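Local structure of bifunctional GH43-CE protein (Bacteroides eggerthii, 6MLY) at residues C523-D526 / G531-L534; T682-E685 / T690-A693; A693-A698 / G703-N708; A699-V704 / L709-L714; Q743-S748 / E758-V763. The protein probably hydrolyses xylan-type polysaccharides with its family 43 glycoside hydrolase part and joins to it a presumed carbohydrate esterase of the alpha/beta-hydrolase fold. All blocks are in the same frame, centred on the assembly; numbering follows the deposited sequence.

Contact 1. Residues C523-D526 / G531-L534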
loop_
_atom_site.group_PDB
_atom_site.type_symbol
_atom_site.label_atom_id
_atom_site.label_comp_id
_atom_site.label_asym_id
_atom_site.label_seq_id
_atom_site.Cartn_x
_atom_site.Cartn_y
_atom_site.Cartn_z
ATOM N N CYS A 523 -1.399 2.229 15.430
ATOM C CA CYS A 523 -0.802 2.552 16.731
ATOM C C CYS A 523 -1.894 2.512 17.809
ATOM O O CYS A 523 -2.888 3.227 17.712
ATOM C CB CYS A 523 -0.135 3.924 16.706
ATOM S SG CYS A 523 0.561 4.380 15.093
ATOM N N TYR A 524 -1.712 1.665 18.829
ATOM C CA TYR A 524 -2.717 1.522 19.902
ATOM C C TYR A 524 -2.355 2.418 21.095
ATOM O O TYR A 524 -3.215 2.712 21.927
ATOM C CB TYR A 524 -2.924 0.052 20.282
ATOM C CG TYR A 524 -1.708 -0.695 20.765
ATOM C CD1 TYR A 524 -1.236 -0.536 22.057
ATOM C CD2 TYR A 524 -1.056 -1.601 19.945
ATOM C CE1 TYR A 524 -0.131 -1.236 22.515
ATOM C CE2 TYR A 524 0.044 -2.316 20.389
ATOM C CZ TYR A 524 0.510 -2.134 21.679
ATOM O OH TYR A 524 1.599 -2.835 22.116
ATOM N N ALA A 525 -1.083 2.832 21.172
ATOM C CA ALA A 525 -0.653 3.979 21.970
ATOM C C ALA A 525 -0.472 5.174 21.027
ATOM O O ALA A 525 -0.617 5.020 19.810
ATOM C CB ALA A 525 0.625 3.651 22.699
ATOM N N ASP A 526 -0.151 6.349 21.585
ATOM C CA ASP A 526 0.057 7.574 20.787
ATOM C C ASP A 526 1.564 7.773 20.570
ATOM O O ASP A 526 2.151 8.757 21.035
ATOM C CB ASP A 526 -0.614 8.786 21.447
ATOM C CG ASP A 526 -0.763 10.012 20.549
ATOM O OD1 ASP A 526 -1.101 9.839 19.358
ATOM O OD2 ASP A 526 -0.552 11.141 21.048
ATOM N N GLY A 531 6.836 -1.452 18.693
ATOM C CA GLY A 531 6.395 -2.202 19.849
ATOM C C GLY A 531 4.921 -1.978 20.153
ATOM O O GLY A 531 4.278 -2.859 20.738
ATOM N N HIS A 532 4.382 -0.814 19.753
ATOM C CA HIS A 532 2.998 -0.453 20.051
ATOM C C HIS A 532 2.144 -0.411 18.776
ATOM O O HIS A 532 1.352 0.502 18.596
ATOM C CB HIS A 532 2.955 0.867 20.828
ATOM C CG HIS A 532 3.587 0.795 22.177
ATOM N ND1 HIS A 532 4.244 1.871 22.742
ATOM C CD2 HIS A 532 3.676 -0.211 23.074
ATOM C CE1 HIS A 532 4.698 1.532 23.932
ATOM N NE2 HIS A 532 4.369 0.261 24.156
ATOM N N LYS A 533 2.260 -1.449 17.944
ATOM C CA LYS A 533 1.546 -1.549 16.672
ATOM C C LYS A 533 0.709 -2.832 16.628
ATOM O O LYS A 533 1.174 -3.880 17.068
ATOM C CB LYS A 533 2.561 -1.556 15.528
ATOM C CG LYS A 533 3.134 -0.195 15.176
ATOM C CD LYS A 533 2.162 0.651 14.388
ATOM C CE LYS A 533 2.699 2.031 14.073
ATOM N NZ LYS A 533 3.913 1.962 13.229
ATOM N N LEU A 534 -0.507 -2.745 16.070
ATOM C CA LEU A 534 -1.385 -3.922 15.892
ATOM C C LEU A 534 -2.020 -3.902 14.495
ATOM O O LEU A 534 -2.101 -2.849 13.856
ATOM C CB LEU A 534 -2.456 -3.963 16.992
ATOM C CG LEU A 534 -3.394 -2.757 17.095
ATOM C CD1 LEU A 534 -4.431 -2.748 15.975
ATOM C CD2 LEU A 534 -4.098 -2.743 18.447
#

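Contact 2. Residues T682-E685 / T690-A693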
loop_
_atom_site.group_PDB
_atom_site.type_symbol
_atom_site.label_atom_id
_atom_site.label_comp_id
_atom_site.label_asym_id
_atom_site.label_seq_id
_atom_site.Cartn_x
_atom_site.Cartn_y
_atom_site.Cartn_z
ATOM N N THR A 682 10.567 -19.888 38.168
ATOM C CA THR A 682 11.219 -20.419 39.371
ATOM C C THR A 682 11.439 -21.931 39.219
ATOM O O THR A 682 12.237 -22.515 39.951
ATOM C CB THR A 682 10.419 -20.111 40.645
ATOM O OG1 THR A 682 9.249 -20.925 40.660
ATOM C CG2 THR A 682 10.014 -18.658 40.765
ATOM N N ARG A 683 10.724 -22.552 38.272
ATOM C CA ARG A 683 10.836 -23.977 37.983
ATOM C C ARG A 683 10.917 -24.201 36.467
ATOM O O ARG A 683 10.350 -25.162 35.945
ATOM C CB ARG A 683 9.640 -24.714 38.593
ATOM C CG ARG A 683 9.475 -24.475 40.088
ATOM C CD ARG A 683 8.352 -25.282 40.693
ATOM N NE ARG A 683 7.053 -24.672 40.465
ATOM C CZ ARG A 683 5.924 -25.347 40.284
ATOM N NH1 ARG A 683 5.939 -26.664 40.177
ATOM N NH2 ARG A 683 4.778 -24.699 40.204
ATOM N N MET A 684 11.641 -23.310 35.776
ATOM C CA MET A 684 11.785 -23.356 34.322
ATOM C C MET A 684 12.888 -24.347 33.936
ATOM O O MET A 684 12.841 -24.919 32.848
ATOM C CB MET A 684 12.129 -21.978 33.754
ATOM C CG MET A 684 11.847 -21.851 32.266
ATOM S SD MET A 684 10.085 -21.954 31.859
ATOM C CE MET A 684 10.164 -22.977 30.392
ATOM N N GLU A 685 13.872 -24.523 34.826
ATOM C CA GLU A 685 15.034 -25.385 34.595
ATOM C C GLU A 685 14.784 -26.743 35.261
ATOM O O GLU A 685 14.615 -26.812 36.481
ATOM C CB GLU A 685 16.299 -24.726 35.154
ATOM C CG GLU A 685 17.560 -24.998 34.343
ATOM C CD GLU A 685 18.135 -26.400 34.479
ATOM O OE1 GLU A 685 18.589 -26.756 35.588
ATOM O OE2 GLU A 685 18.129 -27.134 33.471
ATOM N N THR A 690 15.801 -22.014 38.619
ATOM C CA THR A 690 15.965 -20.916 37.703
ATOM C C THR A 690 17.046 -21.258 36.673
ATOM O O THR A 690 17.681 -22.313 36.756
ATOM C CB THR A 690 16.347 -19.659 38.491
ATOM O OG1 THR A 690 17.488 -19.986 39.287
ATOM C CG2 THR A 690 15.220 -19.155 39.364
ATOM N N LYS A 691 17.255 -20.335 35.725
ATOM C CA LYS A 691 18.320 -20.427 34.733
ATOM C C LYS A 691 19.266 -19.228 34.894
ATOM O O LYS A 691 19.067 -18.397 35.791
ATOM C CB LYS A 691 17.690 -20.527 33.341
ATOM C CG LYS A 691 16.655 -21.632 33.216
ATOM C CD LYS A 691 16.410 -22.090 31.802
ATOM C CE LYS A 691 15.247 -21.380 31.153
ATOM N NZ LYS A 691 15.103 -21.763 29.729
ATOM N N GLY A 692 20.296 -19.171 34.035
ATOM C CA GLY A 692 21.393 -18.205 34.126
ATOM C C GLY A 692 20.924 -16.797 33.826
ATOM O O GLY A 692 19.732 -16.576 33.617
ATOM N N ALA A 693 21.874 -15.854 33.798
ATOM C CA ALA A 693 21.593 -14.453 33.488
ATOM C C ALA A 693 21.469 -14.263 31.973
ATOM O O ALA A 693 21.268 -13.141 31.511
ATOM C CB ALA A 693 22.674 -13.570 34.062
#

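Contact 3. Residues A693-A698 / G703-N708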
loop_
_atom_site.group_PDB
_atom_site.type_symbol
_atom_site.label_atom_id
_atom_site.label_comp_id
_atom_site.label_asym_id
_atom_site.label_seq_id
_atom_site.Cartn_x
_atom_site.Cartn_y
_atom_site.Cartn_z
ATOM N N ALA A 693 21.874 -15.854 33.798
ATOM C CA ALA A 693 21.593 -14.453 33.488
ATOM C C ALA A 693 21.469 -14.263 31.973
ATOM O O ALA A 693 21.268 -13.141 31.511
ATOM C CB ALA A 693 22.674 -13.570 34.062
ATOM N N ASN A 694 21.605 -15.358 31.212
ATOM C CA ASN A 694 21.583 -15.323 29.749
ATOM C C ASN A 694 20.215 -15.764 29.209
ATOM O O ASN A 694 19.892 -15.458 28.062
ATOM C CB ASN A 694 22.702 -16.181 29.150
ATOM C CG ASN A 694 24.049 -15.487 29.135
ATOM O OD1 ASN A 694 24.945 -15.897 28.402
ATOM N ND2 ASN A 694 24.201 -14.439 29.930
ATOM N N SER A 695 19.421 -16.474 30.024
ATOM C CA SER A 695 18.139 -17.025 29.572
ATOM C C SER A 695 17.151 -15.893 29.289
ATOM O O SER A 695 17.268 -14.812 29.859
ATOM C CB SER A 695 17.588 -18.026 30.563
ATOM O OG SER A 695 17.268 -17.408 31.802
ATOM N N PRO A 696 16.156 -16.099 28.393
ATOM C CA PRO A 696 15.212 -15.047 28.010
ATOM C C PRO A 696 14.450 -14.352 29.152
ATOM O O PRO A 696 14.060 -13.188 29.004
ATOM C CB PRO A 696 14.189 -15.788 27.139
ATOM C CG PRO A 696 14.964 -16.947 26.565
ATOM C CD PRO A 696 15.903 -17.359 27.677
ATOM N N GLU A 697 14.222 -15.073 30.255
ATOM C CA GLU A 697 13.499 -14.539 31.416
ATOM C C GLU A 697 14.390 -13.553 32.187
ATOM O O GLU A 697 13.888 -12.565 32.725
ATOM C CB GLU A 697 12.973 -15.658 32.327
ATOM C CG GLU A 697 13.984 -16.735 32.684
ATOM C CD GLU A 697 13.785 -18.053 31.951
ATOM O OE1 GLU A 697 13.834 -18.046 30.697
ATOM O OE2 GLU A 697 13.562 -19.088 32.640
ATOM N N ALA A 698 15.701 -13.825 32.229
ATOM C CA ALA A 698 16.686 -12.936 32.859
ATOM C C ALA A 698 16.741 -11.587 32.116
ATOM O O ALA A 698 16.882 -10.523 32.739
ATOM C CB ALA A 698 18.038 -13.608 32.884
ATOM N N GLY A 703 17.555 -8.674 35.169
ATOM C CA GLY A 703 18.086 -9.137 36.442
ATOM C C GLY A 703 18.306 -10.641 36.437
ATOM O O GLY A 703 17.817 -11.350 35.552
ATOM N N VAL A 704 19.030 -11.124 37.453
ATOM C CA VAL A 704 19.518 -12.503 37.501
ATOM C C VAL A 704 18.498 -13.358 38.258
ATOM O O VAL A 704 18.363 -13.235 39.473
ATOM C CB VAL A 704 20.946 -12.568 38.090
ATOM C CG1 VAL A 704 21.108 -11.779 39.385
ATOM C CG2 VAL A 704 21.426 -13.998 38.264
ATOM N N PRO A 705 17.751 -14.253 37.566
ATOM C CA PRO A 705 16.576 -14.928 38.134
ATOM C C PRO A 705 16.665 -15.437 39.584
ATOM O O PRO A 705 15.779 -15.141 40.394
ATOM C CB PRO A 705 16.419 -16.128 37.188
ATOM C CG PRO A 705 16.822 -15.569 35.851
ATOM C CD PRO A 705 17.996 -14.669 36.175
ATOM N N ALA A 706 17.725 -16.190 39.897
ATOM C CA ALA A 706 17.920 -16.808 41.214
ATOM C C ALA A 706 17.709 -15.787 42.344
ATOM O O ALA A 706 17.116 -16.120 43.375
ATOM C CB ALA A 706 19.297 -17.422 41.287
ATOM N N ASP A 707 18.194 -14.554 42.135
ATOM C CA ASP A 707 18.195 -13.498 43.152
ATOM C C ASP A 707 16.964 -12.590 42.995
ATOM O O ASP A 707 16.757 -11.691 43.815
ATOM C CB ASP A 707 19.488 -12.679 43.084
ATOM C CG ASP A 707 20.750 -13.522 43.006
ATOM O OD1 ASP A 707 20.920 -14.404 43.872
ATOM O OD2 ASP A 707 21.547 -13.299 42.071
ATOM N N ASN A 708 16.172 -12.814 41.938
ATOM C CA ASN A 708 14.927 -12.071 41.669
ATOM C C ASN A 708 13.765 -13.076 41.640
ATOM O O ASN A 708 13.038 -13.192 40.656
ATOM C CB ASN A 708 15.020 -11.241 40.381
ATOM C CG ASN A 708 15.938 -10.041 40.499
ATOM O OD1 ASN A 708 16.667 -9.892 41.475
ATOM N ND2 ASN A 708 15.905 -9.165 39.507
#

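Contact 4. Residues A699-V704 / L709-L714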
loop_
_atom_site.group_PDB
_atom_site.type_symbol
_atom_site.label_atom_id
_atom_site.label_comp_id
_atom_site.label_asym_id
_atom_site.label_seq_id
_atom_site.Cartn_x
_atom_site.Cartn_y
_atom_site.Cartn_z
ATOM N N ALA A 699 16.634 -11.638 30.783
ATOM C CA ALA A 699 16.593 -10.447 29.948
ATOM C C ALA A 699 15.266 -9.705 30.153
ATOM O O ALA A 699 15.237 -8.484 30.081
ATOM C CB ALA A 699 16.791 -10.818 28.498
ATOM N N LEU A 700 14.181 -10.449 30.396
ATOM C CA LEU A 700 12.829 -9.886 30.466
ATOM C C LEU A 700 12.656 -9.041 31.733
ATOM O O LEU A 700 11.948 -8.046 31.714
ATOM C CB LEU A 700 11.802 -11.022 30.427
ATOM C CG LEU A 700 10.346 -10.605 30.638
ATOM C CD1 LEU A 700 9.854 -9.753 29.475
ATOM C CD2 LEU A 700 9.455 -11.830 30.843
ATOM N N ILE A 701 13.274 -9.466 32.836
ATOM C CA ILE A 701 13.144 -8.772 34.119
ATOM C C ILE A 701 14.308 -7.791 34.286
ATOM O O ILE A 701 14.274 -6.944 35.169
ATOM C CB ILE A 701 13.074 -9.772 35.294
ATOM C CG1 ILE A 701 14.415 -10.474 35.535
ATOM C CG2 ILE A 701 11.941 -10.765 35.080
ATOM C CD1 ILE A 701 14.454 -11.319 36.782
ATOM N N GLY A 702 15.340 -7.929 33.449
ATOM C CA GLY A 702 16.554 -7.146 33.593
ATOM C C GLY A 702 17.198 -7.408 34.942
ATOM O O GLY A 702 17.348 -6.502 35.757
ATOM N N GLY A 703 17.555 -8.674 35.169
ATOM C CA GLY A 703 18.086 -9.137 36.442
ATOM C C GLY A 703 18.306 -10.641 36.437
ATOM O O GLY A 703 17.817 -11.350 35.552
ATOM N N VAL A 704 19.030 -11.124 37.453
ATOM C CA VAL A 704 19.518 -12.503 37.501
ATOM C C VAL A 704 18.498 -13.358 38.258
ATOM O O VAL A 704 18.363 -13.235 39.473
ATOM C CB VAL A 704 20.946 -12.568 38.090
ATOM C CG1 VAL A 704 21.108 -11.779 39.385
ATOM C CG2 VAL A 704 21.426 -13.998 38.264
ATOM N N LEU A 709 13.598 -13.786 42.757
ATOM C CA LEU A 709 12.639 -14.882 42.882
ATOM C C LEU A 709 11.223 -14.311 43.058
ATOM O O LEU A 709 10.253 -14.911 42.601
ATOM C CB LEU A 709 13.059 -15.765 44.064
ATOM C CG LEU A 709 13.027 -17.269 43.801
ATOM C CD1 LEU A 709 13.750 -18.028 44.902
ATOM C CD2 LEU A 709 11.596 -17.762 43.662
ATOM N N ASP A 710 11.129 -13.146 43.713
ATOM C CA ASP A 710 9.888 -12.379 43.865
ATOM C C ASP A 710 9.316 -11.999 42.490
ATOM O O ASP A 710 8.158 -12.295 42.189
ATOM C CB ASP A 710 10.118 -11.098 44.671
ATOM C CG ASP A 710 10.420 -11.313 46.143
ATOM O OD1 ASP A 710 10.336 -12.469 46.601
ATOM O OD2 ASP A 710 10.728 -10.314 46.822
ATOM N N MET A 711 10.134 -11.319 41.675
ATOM C CA MET A 711 9.708 -10.793 40.374
ATOM C C MET A 711 9.233 -11.944 39.472
ATOM O O MET A 711 8.246 -11.801 38.752
ATOM C CB MET A 711 10.842 -10.014 39.693
ATOM C CG MET A 711 10.455 -9.343 38.377
ATOM S SD MET A 711 9.086 -8.147 38.485
ATOM C CE MET A 711 9.883 -6.775 39.319
ATOM N N LEU A 712 9.914 -13.093 39.535
ATOM C CA LEU A 712 9.539 -14.263 38.731
ATOM C C LEU A 712 8.115 -14.729 39.074
ATOM O O LEU A 712 7.403 -15.232 38.199
ATOM C CB LEU A 712 10.544 -15.395 38.963
ATOM C CG LEU A 712 11.940 -15.188 38.373
ATOM C CD1 LEU A 712 12.706 -16.504 38.363
ATOM C CD2 LEU A 712 11.883 -14.583 36.972
ATOM N N ALA A 713 7.718 -14.578 40.343
ATOM C CA ALA A 713 6.368 -14.924 40.793
ATOM C C ALA A 713 5.364 -13.868 40.312
ATOM O O ALA A 713 4.223 -14.194 39.978
ATOM C CB ALA A 713 6.337 -15.065 42.296
ATOM N N LEU A 714 5.796 -12.604 40.280
ATOM C CA LEU A 714 4.930 -11.501 39.881
ATOM C C LEU A 714 4.526 -11.637 38.408
ATOM O O LEU A 714 3.441 -11.192 38.041
ATOM C CB LEU A 714 5.633 -10.166 40.140
ATOM C CG LEU A 714 5.570 -9.658 41.580
ATOM C CD1 LEU A 714 6.445 -8.428 41.761
ATOM C CD2 LEU A 714 4.137 -9.357 41.995
#

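Contact 5. Residues Q743-S748 / E758-V763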
loop_
_atom_site.group_PDB
_atom_site.type_symbol
_atom_site.label_atom_id
_atom_site.label_comp_id
_atom_site.label_asym_id
_atom_site.label_seq_id
_atom_site.Cartn_x
_atom_site.Cartn_y
_atom_site.Cartn_z
ATOM N N GLN A 743 5.424 -27.012 32.504
ATOM C CA GLN A 743 4.963 -25.615 32.636
ATOM C C GLN A 743 3.447 -25.512 32.419
ATOM O O GLN A 743 2.732 -24.941 33.247
ATOM C CB GLN A 743 5.713 -24.724 31.645
ATOM C CG GLN A 743 7.163 -24.499 32.034
ATOM C CD GLN A 743 7.284 -23.678 33.292
ATOM O OE1 GLN A 743 6.503 -22.758 33.534
ATOM N NE2 GLN A 743 8.272 -24.010 34.107
ATOM N N SER A 744 2.972 -26.058 31.295
ATOM C CA SER A 744 1.548 -26.075 30.975
ATOM C C SER A 744 0.753 -26.810 32.066
ATOM O O SER A 744 -0.314 -26.335 32.460
ATOM C CB SER A 744 1.297 -26.665 29.606
ATOM O OG SER A 744 1.317 -25.652 28.609
ATOM N N ILE A 745 1.287 -27.936 32.566
ATOM C CA ILE A 745 0.577 -28.805 33.536
ATOM C C ILE A 745 0.479 -28.106 34.902
ATOM O O ILE A 745 -0.589 -28.105 35.512
ATOM C CB ILE A 745 1.224 -30.202 33.635
ATOM C CG1 ILE A 745 1.227 -30.912 32.277
ATOM C CG2 ILE A 745 0.526 -31.036 34.697
ATOM C CD1 ILE A 745 2.109 -32.134 32.209
ATOM N N PHE A 746 1.587 -27.513 35.367
ATOM C CA PHE A 746 1.574 -26.625 36.535
ATOM C C PHE A 746 0.392 -25.651 36.439
ATOM O O PHE A 746 -0.336 -25.456 37.405
ATOM C CB PHE A 746 2.856 -25.788 36.644
ATOM C CG PHE A 746 4.147 -26.527 36.903
ATOM C CD1 PHE A 746 4.160 -27.826 37.394
ATOM C CD2 PHE A 746 5.365 -25.895 36.686
ATOM C CE1 PHE A 746 5.358 -28.482 37.632
ATOM C CE2 PHE A 746 6.561 -26.554 36.931
ATOM C CZ PHE A 746 6.556 -27.846 37.405
ATOM N N PHE A 747 0.223 -25.038 35.264
ATOM C CA PHE A 747 -0.768 -23.994 35.037
ATOM C C PHE A 747 -2.178 -24.600 35.024
ATOM O O PHE A 747 -3.068 -24.104 35.704
ATOM C CB PHE A 747 -0.432 -23.227 33.751
ATOM C CG PHE A 747 -1.317 -22.043 33.445
ATOM C CD1 PHE A 747 -1.652 -21.125 34.429
ATOM C CD2 PHE A 747 -1.797 -21.831 32.162
ATOM C CE1 PHE A 747 -2.458 -20.033 34.138
ATOM C CE2 PHE A 747 -2.595 -20.733 31.870
ATOM C CZ PHE A 747 -2.928 -19.837 32.861
ATOM N N SER A 748 -2.377 -25.668 34.247
ATOM C CA SER A 748 -3.698 -26.288 34.114
ATOM C C SER A 748 -4.202 -26.825 35.464
ATOM O O SER A 748 -5.399 -26.756 35.729
ATOM C CB SER A 748 -3.713 -27.359 33.053
ATOM O OG SER A 748 -2.403 -27.796 32.748
ATOM N N GLU A 758 -10.919 -25.225 31.019
ATOM C CA GLU A 758 -11.891 -25.892 30.145
ATOM C C GLU A 758 -11.323 -27.246 29.694
ATOM O O GLU A 758 -12.035 -28.248 29.691
ATOM C CB GLU A 758 -12.217 -25.011 28.934
ATOM C CG GLU A 758 -12.957 -25.718 27.803
ATOM C CD GLU A 758 -14.472 -25.579 27.783
ATOM O OE1 GLU A 758 -15.022 -24.867 28.651
ATOM O OE2 GLU A 758 -15.099 -26.180 26.885
ATOM N N GLU A 759 -10.044 -27.253 29.298
ATOM C CA GLU A 759 -9.423 -28.414 28.690
ATOM C C GLU A 759 -7.900 -28.243 28.653
ATOM O O GLU A 759 -7.401 -27.194 28.257
ATOM C CB GLU A 759 -9.976 -28.591 27.278
ATOM C CG GLU A 759 -9.728 -29.961 26.678
ATOM C CD GLU A 759 -10.307 -30.118 25.282
ATOM O OE1 GLU A 759 -10.919 -29.141 24.778
ATOM O OE2 GLU A 759 -10.141 -31.206 24.696
ATOM N N PHE A 760 -7.180 -29.292 29.074
ATOM C CA PHE A 760 -5.744 -29.438 28.828
ATOM C C PHE A 760 -5.544 -30.429 27.674
ATOM O O PHE A 760 -6.131 -31.514 27.690
ATOM C CB PHE A 760 -5.013 -29.898 30.092
ATOM C CG PHE A 760 -3.588 -30.334 29.858
ATOM C CD1 PHE A 760 -2.618 -29.416 29.490
ATOM C CD2 PHE A 760 -3.217 -31.662 29.990
ATOM C CE1 PHE A 760 -1.311 -29.816 29.265
ATOM C CE2 PHE A 760 -1.907 -32.060 29.767
ATOM C CZ PHE A 760 -0.955 -31.137 29.408
ATOM N N ILE A 761 -4.724 -30.042 26.683
ATOM C CA ILE A 761 -4.500 -30.840 25.464
ATOM C C ILE A 761 -3.014 -31.193 25.340
ATOM O O ILE A 761 -2.175 -30.317 25.169
ATOM C CB ILE A 761 -5.012 -30.107 24.212
ATOM C CG1 ILE A 761 -6.494 -29.748 24.348
ATOM C CG2 ILE A 761 -4.738 -30.931 22.963
ATOM C CD1 ILE A 761 -7.041 -28.943 23.195
ATOM N N SER A 762 -2.725 -32.498 25.391
ATOM C CA SER A 762 -1.376 -33.034 25.392
ATOM C C SER A 762 -1.124 -33.780 24.074
ATOM O O SER A 762 -1.504 -34.946 23.936
ATOM C CB SER A 762 -1.175 -33.922 26.596
ATOM O OG SER A 762 0.203 -34.144 26.843
ATOM N N VAL A 763 -0.496 -33.091 23.112
ATOM C CA VAL A 763 -0.202 -33.650 21.785
ATOM C C VAL A 763 0.973 -34.622 21.909
ATOM O O VAL A 763 2.056 -34.227 22.338
ATOM C CB VAL A 763 0.083 -32.534 20.756
ATOM C CG1 VAL A 763 0.530 -33.086 19.411
ATOM C CG2 VAL A 763 -1.120 -31.620 20.571
#

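Contact 1. Residues C523-D526 / G531-L534
The ring of Tyr524 carries backbone and side chain of His532 on one face: His532 O lies 3.4 Å above the ring plane, offset toward the rim, and His532 CB sits 4.2 Å from the ring centroid, a CH-pi contact over that same face. Lys533 O comes at the edge of the phenol ring, in its plane. The imidazole in turn meets Tyr524 OH at its own edge, where His532 CD2 approaches the oxygen to 3.5 Å; the two rings are inclined at 64° and form neither a stack nor an edge-to-face pair. Tyr524 CG stands between its backbone N and carbonyl carbon (chi1 59°), which swings the ring across 531-534, and Leu534 CD2 packs on Tyr524 CB at 3.5 Å. The polar ends are fixed from outside: Tyr524 OH bonds to Asn585 O, and the imidazole is gripped at both nitrogens, ND1 by Asp527 and NE2 by Asp600. Between the backbones, Tyr524 N donates to His532 O over 3.3 Å with an N-H...O angle of 160°. Replacing Tyr524 by an alanine would probably open a gap between His532, Leu534 and helix 596-610 and leave Asn585 O without its hydroxyl mate. One step before, Cys523 and Lys533 form an antiparallel non-hydrogen-bonded pair, with Cys523 SG against Lys533 CE. This is the closed end of a beta hairpin, strands 518-523 and 533-537, at the antiparallel end of the otherwise largely parallel sheet of an alpha/beta-hydrolase fold.

Contact 2. Residues T682-E685 / T690-A693
Glu685 and Lys691 lead a surface contact within the long loop that runs from strand 671-675 to helix 696-701 of the alpha/beta-hydrolase domain. Met684 and Glu685 both face Thr689, just ahead of 690-693, which fits a classic beta bulge, although neither segment is a regular strand. No hydrogen bond spans the segments; Thr682 O and Thr690 N are 3.8 Å apart, and the contact rests on methylenes of Met684, Glu685 and Lys691, with Glu685 CB also set against Thr690 O at 3.2 Å. Lys691 CG lies 3.7 Å from Glu685 CG, so these two side chains meet through their methylenes while the carboxylate leads away. Further out, the lysine chain bends at chi3 (-94°), and this turn lays CE beside Met684. Replacing Lys691 by an alanine would remove these methylenes and is likely to uncover Met684 CG and Glu685 CG on this side. Around the contact, Met684 also packs on Val739 and Pro740, Lys691 and Met684 both touch Glu697 of helix 696-701, and Thr682 and Thr690 rest on Leu712 of helix 709-714. Thr682 OG1 and Arg683 NE each turn to the carboxylate of Asp680, the arginine in a salt bridge. Across the segments the thioether is not used: Met684 CG, not SD, makes the touch, 3.6 Å from Lys691 CE.

Contact 3. Residues A693-A698 / G703-N708
Gly703 is almost fully extended (phi 176°, psi 167°), and it carries the chain from its own N, bonded to Ala698 O, onward to Pro705, whose ring comes to lie against Ala698 CB. Gly703 N donates to Ala698 O over 3.1 Å, in the carbonyl plane. This bond spans five residues back into the helix, and Gly702 before it has left helical geometry with positive phi; a weak Gly702 N to Ala699 O bond lies inside it, and together they close the C-terminal end of helix 696-701 in the manner of a Schellman motif. The proline then packs back on the helix. Pro705 CD reaches Ala698 CB at 3.5 Å, and Pro705 CG lies 4.4 Å from Glu697 CG, so the ring lies alongside the first turn of the helix. Nearer the surface, Ala693 CB and Val704 CG2 meet more loosely, at 4.4 Å. Pro705 also opens a short 3-10 segment, in which Asn708 N bonds to Pro705 O over 2.8 Å. At the other end of the helix, Ser695 holds the N-cap position, but its OG bonds to Gly692 O of the preceding loop. Helix 696-701 is thus flanked by this incoming loop, by Ala556 next to Pro696, and by the 3-10 turn that leads on into helix 709-714.

Contact 4. Residues A699-V704 / L709-L714
Ile701, at the C-terminal end of helix 696-701, is the one side chain of 699-704 that meets helix 709-714. Its two branches serve two partners. Ile701 CG2 touches Met711 CG at 3.9 Å, and the two side chains slide past each other in opposite directions. CG1 stands between the backbone N and the carbonyl carbon (chi1 70°), and an extended chi2 sends Ile701 CD1 on to Leu712 CD2 at 4.2 Å, where the side chains cross at about a right angle. Met711 offers its CG because that atom is anti to its backbone N (chi1 -176°); beyond it the chain folds at chi2 and chi3, so the sulfur is not the point of contact. After Ile701, Gly702 takes a positive phi and turns the chain out of the helix. Asn708 and Leu715 also touch Ile701, while Leu714 packs on strands 645-648 and 651-654, and Met711 also touches Lys651. With no hydrogen bond or charge pair between the segments and 123 Å² buried in all, the two short helices are joined here by dispersion and by the shedding of water from one isoleucine, one methionine and one leucine.

Contact 5. Residues Q743-S748 / E758-V763
A beta-alpha-beta unit, strand 727-733, helix 741-752 and strand 757-763, sets Phe760 of the last strand against Ser744, Ile745 and Ser748 of the helix. The two short segments run nearly antiparallel, their axes 163° apart in direction and 9.7 Å apart at the closest. Phe760 CG is anti to the backbone N (chi1 169°), which extends the ring toward the helix. Ile745 CG1 comes obliquely onto the far end of the ring, 3.6 Å from Phe760 CZ. Ser744 CB stands at the ring edge, 4.1 Å from Phe760 CE1, and Ser748 OG is 3.6 Å from Phe760 CD1. The serines spend their hydroxyls elsewhere: Ser748 OG turns back to Ser744 O over 2.6 Å, from above the carbonyl plane, and Ser744 OG bonds to His732 ND1 of strand 727-733. Ser744 O thereby accepts two bonds from one residue, since Ser748 N also donates to it at 2.8 Å. Elsewhere on the strand, Ile761 packs on helix 775-789. The ring thus takes Ile745 CG1 and Ser744 CB together with an oxygen already turned to Ser744 O, and helix and strand meet here by van der Waals contact, with no hydrogen bond between the segments.

How the contacts relate
Contacts 2, 3 and 4 follow each other along 682-714, with centres 6 to 10 Å apart: contacts 2 and 3 share Ala693, contacts 3 and 4 share Gly703 and Val704, and Thr682 rests on Leu709. Contact 5 joins this group through contact 2, about 20 Å between centres, by an Arg683-Phe746 cation-pi pair and by the Cys687-Cys742 disulfide, which ties the loop between the segments of contact 2 to the start of helix 741-752. Contact 1 stands apart, its centre 25 to 31 Å from theirs, on the sheet it shares with contact 5. Met684 and Ser744 lie near, without touching, a probable Ser628-His768-Asp736 triad; Leu714 O bonds to Tyr720, a sodium ligand.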